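Local structure of myosin-I heavy chain (Dictyostelium discoideum, 5EJR) at residues Thr12-Phe17 with Glu51-Met56; Phe42-Asp47 with Asn116-Val121; Cys109-Gln114 with Phe128-Phe133. The protein is an actin-based, ATP-driven motor of class VII that acts in the early steps of phagocytosis and adhesion, this chain being its C-terminal MyTH4-FERM tail unit. All coordinates share one frame; numbering follows the deposited sequence.

Interaction 1 (Thr12-Phe17 with Glu51-Met56); sequences TRFRSF and ESLIEM
Arg15 reaches across to Ser52 with two nitrogens side-on, and this pairing shows how one long side chain can grip a loop through one backbone and one side-chain oxygen. Its CG lies anti to the carbonyl carbon (chi1 -66°), and the chain then runs extended to NE. Arg15 NE gives a hydrogen bond to Ser52 O at 2.9 Å, with that oxygen near the guanidinium plane; the bond is bent. Arg15 NH2 donates to Ser52 OG at 2.9 Å, the hydroxyl tilted some 31° out of the same plane. Ser52 is set for this by its own torsion: OG sits between the backbone N and the carbonyl carbon (chi1 67°) and donates to Ile54 O at 2.7 Å. Ile54 O also lies over one face of the guanidinium, and a water accepts from NH1 and donates to Met56 O.

The backbones pair as well. Glu55 N donates to Arg13 O and Arg15 N to Leu53 O, both nearly straight, making a single beta bridge between Phe14 and Ile54. Phe14 is the N-cap residue of helix 15-25, and so the start of that helix is fastened to the loop leading into helix 58-75, which belongs to the MyTH4 part of the tail.

The Phe14 ring runs side by side with Leu53, pointing the same way. Leu53 CB stands over the Phe14 ring face, 4.2 Å from its centroid, in a CH-pi contact; Leu53 O lies above the same ring toward its rim. Ile54 CG1 meets the ring obliquely, 3.9 Å from Phe14 CD1. Glu51 OE2 approaches Arg15 CD to 3.5 Å but stands well out of the guanidinium plane, and its salt bridge is made with Arg19. Beyond the pair, Phe14 also packs on Trp9 and Cys109.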
loop_
_atom_site.group_PDB
_atom_site.type_symbol
_atom_site.label_atom_id
_atom_site.label_comp_id
_atom_site.label_asym_id
_atom_site.label_seq_id
_atom_site.Cartn_x
_atom_site.Cartn_y
_atom_site.Cartn_z
ATOM N N THR A 12 23.639 9.285 -33.172
ATOM C CA THR A 12 24.611 8.215 -32.909
ATOM C C THR A 12 24.019 7.025 -32.115
ATOM O O THR A 12 24.791 6.214 -31.586
ATOM C CB THR A 12 25.818 8.815 -32.155
ATOM O OG1 THR A 12 25.383 9.300 -30.878
ATOM C CG2 THR A 12 26.512 9.927 -32.930
ATOM N N ARG A 13 22.669 6.927 -32.001
ATOM C CA ARG A 13 22.011 5.880 -31.201
ATOM C C ARG A 13 20.789 5.244 -31.858
ATOM O O ARG A 13 20.557 4.049 -31.679
ATOM C CB ARG A 13 21.629 6.411 -29.803
ATOM C CG ARG A 13 22.795 6.911 -28.945
ATOM C CD ARG A 13 22.289 7.690 -27.746
ATOM N NE ARG A 13 23.355 8.082 -26.816
ATOM C CZ ARG A 13 24.042 9.216 -26.889
ATOM N NH1 ARG A 13 23.811 10.082 -27.869
ATOM N NH2 ARG A 13 24.982 9.486 -25.994
ATOM N N PHE A 14 19.981 6.031 -32.576
ATOM C CA PHE A 14 18.783 5.504 -33.231
ATOM C C PHE A 14 19.180 4.643 -34.424
ATOM O O PHE A 14 20.187 4.933 -35.075
ATOM C CB PHE A 14 17.865 6.656 -33.689
ATOM C CG PHE A 14 16.666 6.974 -32.816
ATOM C CD1 PHE A 14 16.800 7.105 -31.436
ATOM C CD2 PHE A 14 15.417 7.209 -33.383
ATOM C CE1 PHE A 14 15.697 7.427 -30.635
ATOM C CE2 PHE A 14 14.313 7.538 -32.582
ATOM C CZ PHE A 14 14.461 7.639 -31.214
ATOM N N ARG A 15 18.390 3.597 -34.704
ATOM C CA ARG A 15 18.599 2.690 -35.830
ATOM C C ARG A 15 18.549 3.471 -37.153
ATOM O O ARG A 15 19.487 3.373 -37.951
ATOM C CB ARG A 15 17.541 1.572 -35.842
ATOM C CG ARG A 15 17.620 0.599 -34.668
ATOM C CD ARG A 15 16.862 -0.673 -34.979
ATOM N NE ARG A 15 16.651 -1.516 -33.798
ATOM C CZ ARG A 15 17.525 -2.409 -33.337
ATOM N NH1 ARG A 15 18.707 -2.558 -33.926
ATOM N NH2 ARG A 15 17.234 -3.142 -32.271
ATOM N N SER A 16 17.479 4.287 -37.344
ATOM C CA SER A 16 17.214 5.111 -38.534
ATOM C C SER A 16 18.345 6.072 -38.894
ATOM O O SER A 16 18.612 6.269 -40.083
ATOM C CB SER A 16 15.891 5.861 -38.394
ATOM O OG SER A 16 15.951 6.823 -37.354
ATOM N N PHE A 17 19.010 6.656 -37.880
ATOM C CA PHE A 17 20.140 7.571 -38.080
ATOM C C PHE A 17 21.443 6.820 -38.365
ATOM O O PHE A 17 22.297 7.335 -39.082
ATOM C CB PHE A 17 20.307 8.513 -36.883
ATOM C CG PHE A 17 19.265 9.603 -36.801
ATOM C CD1 PHE A 17 18.019 9.357 -36.235
ATOM C CD2 PHE A 17 19.529 10.875 -37.292
ATOM C CE1 PHE A 17 17.054 10.364 -36.168
ATOM C CE2 PHE A 17 18.564 11.883 -37.221
ATOM C CZ PHE A 17 17.334 11.621 -36.658
ATOM N N GLU A 51 10.850 -3.369 -34.730
ATOM C CA GLU A 51 12.142 -3.370 -34.035
ATOM C C GLU A 51 12.220 -2.130 -33.136
ATOM O O GLU A 51 11.522 -1.150 -33.401
ATOM C CB GLU A 51 13.305 -3.357 -35.051
ATOM C CG GLU A 51 13.252 -2.218 -36.059
ATOM C CD GLU A 51 14.155 -2.332 -37.272
ATOM O OE1 GLU A 51 14.259 -3.444 -37.843
ATOM O OE2 GLU A 51 14.711 -1.291 -37.690
ATOM N N SER A 52 13.094 -2.147 -32.116
ATOM C CA SER A 52 13.271 -1.013 -31.205
ATOM C C SER A 52 13.765 0.236 -31.947
ATOM O O SER A 52 14.378 0.105 -33.006
ATOM C CB SER A 52 14.239 -1.372 -30.084
ATOM O OG SER A 52 15.565 -1.565 -30.544
ATOM N N LEU A 53 13.494 1.440 -31.389
ATOM C CA LEU A 53 13.923 2.724 -31.959
ATOM C C LEU A 53 15.433 2.900 -31.802
ATOM O O LEU A 53 16.098 3.391 -32.716
ATOM C CB LEU A 53 13.195 3.924 -31.303
ATOM C CG LEU A 53 11.662 3.961 -31.308
ATOM C CD1 LEU A 53 11.168 5.256 -30.686
ATOM C CD2 LEU A 53 11.085 3.837 -32.724
ATOM N N ILE A 54 15.966 2.523 -30.639
ATOM C CA ILE A 54 17.400 2.628 -30.365
ATOM C C ILE A 54 18.078 1.313 -30.762
ATOM O O ILE A 54 17.509 0.239 -30.548
ATOM C CB ILE A 54 17.656 3.031 -28.878
ATOM C CG1 ILE A 54 17.195 4.482 -28.619
ATOM C CG2 ILE A 54 19.129 2.842 -28.448
ATOM C CD1 ILE A 54 16.869 4.799 -27.157
ATOM N N GLU A 55 19.280 1.399 -31.360
ATOM C CA GLU A 55 20.032 0.204 -31.716
ATOM C C GLU A 55 20.570 -0.369 -30.413
ATOM O O GLU A 55 21.297 0.317 -29.675
ATOM C CB GLU A 55 21.178 0.510 -32.695
ATOM C CG GLU A 55 21.856 -0.745 -33.228
ATOM C CD GLU A 55 23.047 -0.494 -34.130
ATOM O OE1 GLU A 55 22.842 -0.401 -35.362
ATOM O OE2 GLU A 55 24.183 -0.381 -33.611
ATOM N N MET A 56 20.145 -1.598 -30.109
ATOM C CA MET A 56 20.552 -2.344 -28.918
ATOM C C MET A 56 20.439 -3.842 -29.193
ATOM O O MET A 56 19.936 -4.226 -30.252
ATOM C CB MET A 56 19.707 -1.933 -27.696
ATOM C CG MET A 56 18.231 -2.198 -27.858
ATOM S SD MET A 56 17.245 -1.127 -26.793
ATOM C CE MET A 56 15.775 -1.920 -26.916
HETATM O O HOH W 1 19.256 -5.639 -32.939
HETATM O O HOH W 2 14.500 3.538 -35.774
#

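Interaction 2 (Phe42-Asp47 with Asn116-Val121); sequences FYFNKD and NKNPKV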
loop_
_atom_site.group_PDB
_atom_site.type_symbol
_atom_site.label_atom_id
_atom_site.label_comp_id
_atom_site.label_asym_id
_atom_site.label_seq_id
_atom_site.Cartn_x
_atom_site.Cartn_y
_atom_site.Cartn_z
ATOM N N PHE A 42 10.929 9.822 -35.107
ATOM C CA PHE A 42 10.405 10.679 -34.041
ATOM C C PHE A 42 8.910 10.987 -34.209
ATOM O O PHE A 42 8.334 11.671 -33.362
ATOM C CB PHE A 42 11.170 12.007 -34.011
ATOM C CG PHE A 42 12.598 11.938 -33.535
ATOM C CD1 PHE A 42 12.895 11.579 -32.224
ATOM C CD2 PHE A 42 13.643 12.303 -34.374
ATOM C CE1 PHE A 42 14.215 11.547 -31.773
ATOM C CE2 PHE A 42 14.962 12.278 -33.920
ATOM C CZ PHE A 42 15.237 11.905 -32.622
ATOM N N TYR A 43 8.294 10.520 -35.302
ATOM C CA TYR A 43 6.907 10.839 -35.592
ATOM C C TYR A 43 5.957 9.683 -35.360
ATOM O O TYR A 43 6.318 8.524 -35.596
ATOM C CB TYR A 43 6.757 11.385 -37.035
ATOM C CG TYR A 43 7.651 12.553 -37.403
ATOM C CD1 TYR A 43 7.983 13.527 -36.466
ATOM C CD2 TYR A 43 8.086 12.739 -38.712
ATOM C CE1 TYR A 43 8.818 14.592 -36.792
ATOM C CE2 TYR A 43 8.883 13.829 -39.063
ATOM C CZ TYR A 43 9.251 14.751 -38.095
ATOM O OH TYR A 43 10.039 15.831 -38.414
ATOM N N PHE A 44 4.723 10.016 -34.927
ATOM C CA PHE A 44 3.630 9.074 -34.681
ATOM C C PHE A 44 3.312 8.223 -35.916
ATOM O O PHE A 44 3.350 8.718 -37.040
ATOM C CB PHE A 44 2.353 9.813 -34.202
ATOM C CG PHE A 44 1.107 8.949 -34.103
ATOM C CD1 PHE A 44 0.284 8.752 -35.208
ATOM C CD2 PHE A 44 0.793 8.282 -32.924
ATOM C CE1 PHE A 44 -0.825 7.899 -35.136
ATOM C CE2 PHE A 44 -0.328 7.446 -32.848
ATOM C CZ PHE A 44 -1.127 7.257 -33.955
ATOM N N ASN A 45 2.981 6.952 -35.687
ATOM C CA ASN A 45 2.541 6.011 -36.702
ATOM C C ASN A 45 1.533 5.076 -36.068
ATOM O O ASN A 45 1.715 4.648 -34.926
ATOM C CB ASN A 45 3.703 5.243 -37.333
ATOM C CG ASN A 45 3.339 4.597 -38.646
ATOM O OD1 ASN A 45 2.453 3.730 -38.730
ATOM N ND2 ASN A 45 3.999 5.027 -39.709
ATOM N N LYS A 46 0.460 4.774 -36.811
ATOM C CA LYS A 46 -0.648 3.921 -36.372
ATOM C C LYS A 46 -0.274 2.440 -36.257
ATOM O O LYS A 46 -1.015 1.681 -35.632
ATOM C CB LYS A 46 -1.866 4.081 -37.316
ATOM C CG LYS A 46 -2.496 5.477 -37.347
ATOM C CD LYS A 46 -3.594 5.658 -36.295
ATOM C CE LYS A 46 -4.287 6.994 -36.416
ATOM N NZ LYS A 46 -5.136 7.290 -35.231
ATOM N N ASP A 47 0.834 2.023 -36.893
ATOM C CA ASP A 47 1.302 0.638 -36.917
ATOM C C ASP A 47 2.323 0.321 -35.823
ATOM O O ASP A 47 3.189 1.159 -35.546
ATOM C CB ASP A 47 1.892 0.288 -38.300
ATOM C CG ASP A 47 0.892 0.304 -39.449
ATOM O OD1 ASP A 47 -0.321 0.085 -39.191
ATOM O OD2 ASP A 47 1.325 0.500 -40.610
ATOM N N ASN A 116 4.250 13.185 -31.001
ATOM C CA ASN A 116 4.675 14.065 -32.093
ATOM C C ASN A 116 3.944 13.720 -33.396
ATOM O O ASN A 116 4.112 12.620 -33.919
ATOM C CB ASN A 116 6.196 13.951 -32.268
ATOM C CG ASN A 116 6.900 15.182 -32.774
ATOM O OD1 ASN A 116 6.498 16.325 -32.527
ATOM N ND2 ASN A 116 8.042 14.972 -33.404
ATOM N N LYS A 117 3.122 14.664 -33.904
ATOM C CA LYS A 117 2.331 14.562 -35.144
ATOM C C LYS A 117 1.314 13.409 -35.089
ATOM O O LYS A 117 1.224 12.573 -35.991
ATOM C CB LYS A 117 3.216 14.520 -36.416
ATOM C CG LYS A 117 4.137 15.734 -36.573
ATOM C CD LYS A 117 4.921 15.702 -37.889
ATOM C CE LYS A 117 6.025 16.740 -37.955
ATOM N NZ LYS A 117 5.508 18.137 -37.997
ATOM N N ASN A 118 0.538 13.396 -34.007
ATOM C CA ASN A 118 -0.512 12.429 -33.763
ATOM C C ASN A 118 -1.819 13.046 -34.316
ATOM O O ASN A 118 -2.144 14.178 -33.949
ATOM C CB ASN A 118 -0.613 12.177 -32.246
ATOM C CG ASN A 118 -1.437 10.990 -31.825
ATOM O OD1 ASN A 118 -2.419 10.611 -32.462
ATOM N ND2 ASN A 118 -1.056 10.384 -30.706
ATOM N N PRO A 119 -2.593 12.345 -35.179
ATOM C CA PRO A 119 -3.828 12.956 -35.713
ATOM C C PRO A 119 -4.946 13.114 -34.681
ATOM O O PRO A 119 -5.985 13.703 -34.992
ATOM C CB PRO A 119 -4.237 12.003 -36.846
ATOM C CG PRO A 119 -3.673 10.682 -36.445
ATOM C CD PRO A 119 -2.369 11.001 -35.752
ATOM N N LYS A 120 -4.746 12.570 -33.462
ATOM C CA LYS A 120 -5.737 12.651 -32.380
ATOM C C LYS A 120 -5.124 13.282 -31.144
ATOM O O LYS A 120 -4.134 12.775 -30.606
ATOM C CB LYS A 120 -6.355 11.279 -32.053
ATOM C CG LYS A 120 -7.126 10.653 -33.208
ATOM C CD LYS A 120 -7.731 9.310 -32.826
ATOM C CE LYS A 120 -8.595 8.727 -33.922
ATOM N NZ LYS A 120 -9.855 9.498 -34.132
ATOM N N VAL A 121 -5.701 14.413 -30.716
ATOM C CA VAL A 121 -5.278 15.157 -29.534
ATOM C C VAL A 121 -5.561 14.336 -28.264
ATOM O O VAL A 121 -4.832 14.476 -27.285
ATOM C CB VAL A 121 -5.890 16.593 -29.505
ATOM C CG1 VAL A 121 -7.311 16.613 -28.938
ATOM C CG2 VAL A 121 -4.989 17.563 -28.758
HETATM O O HOH W 3 -4.282 8.662 -32.745
#
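Phe44 and Asn118 stack flat on flat, an example of an amide lying over an aromatic ring. Their planes are 18° apart, and Asn118 OD1 stands 3.7 Å above the plane of the Phe44 ring, over its centre. CG of Phe44 is anti to the backbone N (chi1 172°), and CB itself points toward residues 116-121. Pro119 crosses it at about a right angle, its CD 3.5 Å from Phe44 CE1. An alanine at Phe44 would probably leave the Asn118 amide and the Pro119 ring without their shared apolar partner and open a gap between the two loops.

Tyr43 is met differently. Lys117 runs beside it, and its CE lies over the Tyr43 ring face, 3.9 Å from the centroid, in a CH-pi contact; Asn116 ND2 comes to the ring edge, 3.4 Å from Tyr43 CD1. The same ND2 gives a weak hydrogen bond to Phe42 O. A straighter bond, from Phe44 N to Asn116 O at 2.9 Å, ties the backbones together.

The next shell fixes the Asn118 amide. OD1 accepts from Lys120 N, the donor above the carbonyl plane, and accepts a hydrogen bond from a water that in turn accepts one from Lys46 NZ at 3.0 Å. ND2 donates to Ser123 OG at the start of helix 121-137, so both ends of the amide are engaged and its rotation is restrained. Asn45 N is bonded to Gln114 OE1. The bond from Lys120 N closes an Asx turn, here leading into helix 121-137 of the MyTH4 helical domain.

Interaction 3 (Cys109-Gln114 with Phe128-Phe133); sequences CQAYRQ and FELIYF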
loop_
_atom_site.group_PDB
_atom_site.type_symbol
_atom_site.label_atom_id
_atom_site.label_comp_id
_atom_site.label_asym_id
_atom_site.label_seq_id
_atom_site.Cartn_x
_atom_site.Cartn_y
_atom_site.Cartn_z
ATOM N N CYS A 109 11.575 7.567 -25.425
ATOM C CA CYS A 109 11.565 7.871 -26.860
ATOM C C CYS A 109 10.307 7.333 -27.519
ATOM O O CYS A 109 9.700 8.073 -28.276
ATOM C CB CYS A 109 12.826 7.360 -27.544
ATOM S SG CYS A 109 14.341 8.193 -27.012
ATOM N N GLN A 110 9.863 6.093 -27.192
ATOM C CA GLN A 110 8.624 5.535 -27.777
ATOM C C GLN A 110 7.405 6.351 -27.387
ATOM O O GLN A 110 6.489 6.502 -28.201
ATOM C CB GLN A 110 8.363 4.087 -27.342
ATOM C CG GLN A 110 9.273 3.030 -27.949
ATOM C CD GLN A 110 8.906 1.628 -27.490
ATOM O OE1 GLN A 110 8.014 1.410 -26.657
ATOM N NE2 GLN A 110 9.551 0.632 -28.074
ATOM N N ALA A 111 7.356 6.813 -26.106
ATOM C CA ALA A 111 6.218 7.566 -25.586
ATOM C C ALA A 111 6.180 8.915 -26.286
ATOM O O ALA A 111 5.125 9.293 -26.799
ATOM C CB ALA A 111 6.335 7.739 -24.070
ATOM N N TYR A 112 7.334 9.605 -26.346
ATOM C CA TYR A 112 7.464 10.910 -26.979
ATOM C C TYR A 112 7.127 10.881 -28.479
ATOM O O TYR A 112 6.319 11.692 -28.938
ATOM C CB TYR A 112 8.842 11.552 -26.734
ATOM C CG TYR A 112 8.920 12.905 -27.407
ATOM C CD1 TYR A 112 8.292 14.017 -26.850
ATOM C CD2 TYR A 112 9.482 13.042 -28.676
ATOM C CE1 TYR A 112 8.274 15.246 -27.511
ATOM C CE2 TYR A 112 9.471 14.267 -29.345
ATOM C CZ TYR A 112 8.863 15.362 -28.760
ATOM O OH TYR A 112 8.855 16.562 -29.418
ATOM N N ARG A 113 7.741 9.952 -29.234
ATOM C CA ARG A 113 7.494 9.769 -30.676
ATOM C C ARG A 113 5.986 9.692 -30.940
ATOM O O ARG A 113 5.488 10.316 -31.874
ATOM C CB ARG A 113 8.193 8.488 -31.176
ATOM C CG ARG A 113 7.615 7.887 -32.457
ATOM C CD ARG A 113 7.817 6.393 -32.499
ATOM N NE ARG A 113 7.012 5.745 -33.525
ATOM C CZ ARG A 113 7.465 5.411 -34.729
ATOM N NH1 ARG A 113 8.707 5.711 -35.085
ATOM N NH2 ARG A 113 6.677 4.784 -35.591
ATOM N N GLN A 114 5.254 8.965 -30.090
ATOM C CA GLN A 114 3.826 8.798 -30.305
ATOM C C GLN A 114 2.993 10.065 -29.985
ATOM O O GLN A 114 1.835 10.138 -30.389
ATOM C CB GLN A 114 3.329 7.554 -29.583
ATOM C CG GLN A 114 3.816 6.247 -30.238
ATOM C CD GLN A 114 3.219 6.004 -31.612
ATOM O OE1 GLN A 114 3.774 6.388 -32.648
ATOM N NE2 GLN A 114 2.063 5.378 -31.646
ATOM N N PHE A 128 1.649 12.115 -23.248
ATOM C CA PHE A 128 2.305 12.964 -22.250
ATOM C C PHE A 128 2.005 12.522 -20.797
ATOM O O PHE A 128 2.865 12.692 -19.932
ATOM C CB PHE A 128 1.994 14.451 -22.464
ATOM C CG PHE A 128 2.737 15.050 -23.637
ATOM C CD1 PHE A 128 4.123 15.140 -23.633
ATOM C CD2 PHE A 128 2.049 15.523 -24.749
ATOM C CE1 PHE A 128 4.810 15.676 -24.729
ATOM C CE2 PHE A 128 2.737 16.065 -25.840
ATOM C CZ PHE A 128 4.112 16.137 -25.824
ATOM N N GLU A 129 0.809 11.944 -20.542
ATOM C CA GLU A 129 0.429 11.416 -19.210
ATOM C C GLU A 129 1.386 10.270 -18.833
ATOM O O GLU A 129 1.835 10.174 -17.680
ATOM C CB GLU A 129 -1.014 10.889 -19.224
ATOM C CG GLU A 129 -2.065 11.988 -19.223
ATOM C CD GLU A 129 -3.498 11.509 -19.317
ATOM O OE1 GLU A 129 -3.732 10.443 -19.928
ATOM O OE2 GLU A 129 -4.393 12.217 -18.804
ATOM N N LEU A 130 1.739 9.439 -19.835
ATOM C CA LEU A 130 2.695 8.341 -19.680
ATOM C C LEU A 130 4.070 8.904 -19.353
ATOM O O LEU A 130 4.714 8.390 -18.452
ATOM C CB LEU A 130 2.719 7.442 -20.940
ATOM C CG LEU A 130 3.841 6.376 -21.068
ATOM C CD1 LEU A 130 3.832 5.393 -19.903
ATOM C CD2 LEU A 130 3.689 5.612 -22.347
ATOM N N ILE A 131 4.490 10.003 -20.008
ATOM C CA ILE A 131 5.791 10.631 -19.728
ATOM C C ILE A 131 5.831 11.113 -18.271
ATOM O O ILE A 131 6.851 10.954 -17.584
ATOM C CB ILE A 131 6.115 11.755 -20.745
ATOM C CG1 ILE A 131 6.386 11.145 -22.147
ATOM C CG2 ILE A 131 7.290 12.603 -20.275
ATOM C CD1 ILE A 131 6.329 12.133 -23.342
ATOM N N TYR A 132 4.708 11.681 -17.797
ATOM C CA TYR A 132 4.596 12.125 -16.404
ATOM C C TYR A 132 4.829 10.950 -15.441
ATOM O O TYR A 132 5.614 11.080 -14.498
ATOM C CB TYR A 132 3.216 12.753 -16.144
ATOM C CG TYR A 132 2.918 12.887 -14.667
ATOM C CD1 TYR A 132 3.485 13.910 -13.913
ATOM C CD2 TYR A 132 2.114 11.958 -14.009
ATOM C CE1 TYR A 132 3.253 14.016 -12.543
ATOM C CE2 TYR A 132 1.881 12.049 -12.634
ATOM C CZ TYR A 132 2.441 13.089 -11.910
ATOM O OH TYR A 132 2.200 13.211 -10.560
ATOM N N PHE A 133 4.120 9.825 -15.673
ATOM C CA PHE A 133 4.178 8.616 -14.846
ATOM C C PHE A 133 5.526 7.908 -14.942
ATOM O O PHE A 133 5.941 7.267 -13.975
ATOM C CB PHE A 133 2.997 7.678 -15.126
ATOM C CG PHE A 133 1.667 8.185 -14.603
ATOM C CD1 PHE A 133 1.495 8.477 -13.255
ATOM C CD2 PHE A 133 0.574 8.324 -15.452
ATOM C CE1 PHE A 133 0.261 8.946 -12.772
ATOM C CE2 PHE A 133 -0.659 8.795 -14.972
ATOM C CZ PHE A 133 -0.807 9.107 -13.635
#
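Ala111 points its CB at the opposing helix, where Leu130 and Ile131 both turn toward it. The Ala111 methyl CB is met by Leu130 CD2 at 3.8 Å and by Ile131 CG1 at 3.9 Å, so that one small side chain faces two branched ones. CG1 of Ile131 lies anti to its carbonyl carbon (chi1 -69°), the position in which it meets Ala111 CB.

Beyond CG1, Ile131 reaches on to Tyr112: its CD1 is 4.0 Å from Tyr112 CA and lies near the plane of the tyrosine ring, at its edge. The end of Phe128 comes nearer than its base, bringing CE1 to 4.4 Å from Tyr112 CD1, a loose, oblique approach of the two rings. No hydrogen bond joins the two segments; the polar end of Tyr112 is taken up by Gln151.

Other helices complete the setting. Leu130 also rests on Ile90 and Ile93 of helix 86-99, and Phe128 on Leu169 and Ile170 of helix 164-178. The axes of 109-113 and 128-133 approach to 9.1 Å at 153°, a nearly antiparallel pairing of consecutive helices within the buried core of the all-helical MyTH4 domain.

The three contacts illustrate how helices and loops near the N-terminus are gathered onto a helical core. Interactions 2 and 3 have centres about 12 Å apart, interactions 1 and 3 about 17 Å, and interactions 1 and 2 about 19 Å. Along the chain, interaction 1 closes before interaction 3 opens, while interaction 2 alternates with each of them. Helix 104-113 is common ground: its residues pack on Leu53 and Phe14 of interaction 1, and Arg113 and the adjoining Gln114 meet residues 43-45 of interaction 2. Phe42 touches Phe14 and Phe17, joining the first two contacts directly. The buried helix pair of interaction 3 belongs to the MyTH4 core, against which helix 15-25 and the loops of interactions 1 and 2 are laid.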